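Local structure of echicetin A-chain (Echis carinatus, 1OZ7) at residues K28-Q33 / G37-I42. The protein binds the platelet receptor GPIbalpha as a snake-venom snaclec subunit, inhibiting platelet aggregation alone but promoting it when IgM kappa is also bound. Residues are numbered along the deposited sequence; the frame is centred on the assembly and turned at random.
Sequences KFCNKQ and GHLLSI
C30 and G37 meet backbone to backbone where the chain turns back from helix 23-33. The CA of G37 lies 3.2 Å from C30 O in a CA-H...O contact. A second one runs the other way, from N31 CA to G37 O at 3.3 Å. Each segment thus supplies one CA-H and one carbonyl oxygen. With no side chain at G37, its backbone packs directly on C30 O.

The C30 side chain continues this tight part. C30 CB packs on the H38-L39 peptide, 3.5 Å from H38 C. SG lies beside the backbone N of C30, opposite the carbonyl carbon (chi1 -68°). There C30 SG lies 3.6 Å from H38 O and, more loosely, 4.1 Å from L39 CD2. SG is also disulfide-bonded to C125.

The other side is looser. N31 is partly exposed and touches G37 O through CB, while its amide end leads away. The CB of H38 points away from the helix; E27 accepts a hydrogen bond from its ND1 and another from L39 N.

The contact belongs to the C-type lectin fold. It sets the C-terminal part of helix 23-33 against strand 38-39, outermost in its sheet within this chain and antiparallel to strand 121-127. I42 packs on helix 45-58.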
loop_
_atom_site.group_PDB
_atom_site.type_symbol
_atom_site.label_atom_id
_atom_site.label_comp_id
_atom_site.label_asym_id
_atom_site.label_seq_id
_atom_site.Cartn_x
_atom_site.Cartn_y
_atom_site.Cartn_z
ATOM N N LYS A 28 19.043 5.938 13.278
ATOM C CA LYS A 28 20.327 6.512 13.666
ATOM C C LYS A 28 20.818 5.861 14.953
ATOM O O LYS A 28 21.983 5.484 15.076
ATOM C CB LYS A 28 20.188 8.027 13.853
ATOM C CG LYS A 28 21.492 8.732 14.186
ATOM C CD LYS A 28 22.551 8.463 13.123
ATOM C CE LYS A 28 23.890 9.075 13.503
ATOM N NZ LYS A 28 24.995 8.632 12.600
ATOM N N PHE A 29 19.913 5.725 15.909
ATOM C CA PHE A 29 20.230 5.119 17.188
ATOM C C PHE A 29 20.818 3.714 17.016
ATOM O O PHE A 29 21.826 3.379 17.634
ATOM C CB PHE A 29 18.958 5.088 18.036
ATOM C CG PHE A 29 19.098 4.347 19.334
ATOM C CD1 PHE A 29 19.060 2.958 19.369
ATOM C CD2 PHE A 29 19.245 5.039 20.530
ATOM C CE1 PHE A 29 19.163 2.275 20.565
ATOM C CE2 PHE A 29 19.351 4.353 21.737
ATOM C CZ PHE A 29 19.310 2.970 21.746
ATOM N N CYS A 30 20.196 2.903 16.164
ATOM C CA CYS A 30 20.648 1.534 15.930
ATOM C C CYS A 30 22.019 1.452 15.286
ATOM O O CYS A 30 22.739 0.471 15.469
ATOM C CB CYS A 30 19.670 0.779 15.033
ATOM S SG CYS A 30 18.031 0.409 15.724
ATOM N N ASN A 31 22.378 2.468 14.513
ATOM C CA ASN A 31 23.667 2.457 13.842
ATOM C C ASN A 31 24.785 2.872 14.789
ATOM O O ASN A 31 25.960 2.830 14.425
ATOM C CB ASN A 31 23.649 3.390 12.637
ATOM C CG ASN A 31 23.614 4.841 13.033
ATOM O OD1 ASN A 31 24.422 5.300 13.838
ATOM N ND2 ASN A 31 22.677 5.580 12.459
ATOM N N LYS A 32 24.417 3.272 16.002
ATOM C CA LYS A 32 25.407 3.696 16.991
ATOM C C LYS A 32 25.741 2.593 17.989
ATOM O O LYS A 32 26.766 2.656 18.662
ATOM C CB LYS A 32 24.905 4.921 17.761
ATOM C CG LYS A 32 24.643 6.154 16.914
ATOM C CD LYS A 32 24.032 7.264 17.756
ATOM C CE LYS A 32 23.640 8.464 16.902
ATOM N NZ LYS A 32 22.936 9.515 17.701
ATOM N N GLN A 33 24.880 1.583 18.080
ATOM C CA GLN A 33 25.079 0.481 19.020
ATOM C C GLN A 33 26.145 -0.521 18.592
ATOM O O GLN A 33 26.724 -1.213 19.428
ATOM C CB GLN A 33 23.759 -0.261 19.237
ATOM C CG GLN A 33 22.559 0.657 19.385
ATOM C CD GLN A 33 22.815 1.771 20.365
ATOM O OE1 GLN A 33 23.113 1.529 21.532
ATOM N NE2 GLN A 33 22.712 3.005 19.893
ATOM N N GLY A 37 24.679 -1.441 12.650
ATOM C CA GLY A 37 23.418 -1.800 13.264
ATOM C C GLY A 37 22.412 -0.991 12.469
ATOM O O GLY A 37 22.778 0.024 11.874
ATOM N N HIS A 38 21.158 -1.428 12.435
ATOM C CA HIS A 38 20.119 -0.710 11.700
ATOM C C HIS A 38 18.761 -1.100 12.250
ATOM O O HIS A 38 18.649 -2.003 13.079
ATOM C CB HIS A 38 20.115 -1.106 10.221
ATOM C CG HIS A 38 21.266 -0.574 9.433
ATOM N ND1 HIS A 38 21.383 0.755 9.091
ATOM C CD2 HIS A 38 22.337 -1.199 8.890
ATOM C CE1 HIS A 38 22.477 0.926 8.371
ATOM N NE2 HIS A 38 23.074 -0.245 8.236
ATOM N N LEU A 39 17.725 -0.421 11.767
ATOM C CA LEU A 39 16.377 -0.778 12.154
ATOM C C LEU A 39 16.294 -2.170 11.558
ATOM O O LEU A 39 16.900 -2.437 10.523
ATOM C CB LEU A 39 15.363 0.150 11.497
ATOM C CG LEU A 39 15.201 1.496 12.204
ATOM C CD1 LEU A 39 14.345 2.417 11.364
ATOM C CD2 LEU A 39 14.582 1.268 13.585
ATOM N N LEU A 40 15.565 -3.061 12.211
ATOM C CA LEU A 40 15.470 -4.428 11.739
ATOM C C LEU A 40 14.860 -4.596 10.363
ATOM O O LEU A 40 13.863 -3.960 10.029
ATOM C CB LEU A 40 14.693 -5.267 12.743
ATOM N N SER A 41 15.492 -5.443 9.557
ATOM C CA SER A 41 14.970 -5.783 8.242
ATOM C C SER A 41 14.406 -7.185 8.503
ATOM O O SER A 41 14.896 -7.896 9.388
ATOM C CB SER A 41 16.088 -5.831 7.198
ATOM O OG SER A 41 17.062 -6.808 7.526
ATOM N N ILE A 42 13.372 -7.568 7.765
ATOM C CA ILE A 42 12.729 -8.866 7.943
ATOM C C ILE A 42 12.800 -9.607 6.630
ATOM O O ILE A 42 12.155 -9.230 5.657
ATOM C CB ILE A 42 11.256 -8.690 8.353
ATOM C CG1 ILE A 42 11.177 -7.795 9.591
ATOM C CG2 ILE A 42 10.610 -10.055 8.643
ATOM C CD1 ILE A 42 11.886 -8.362 10.789
#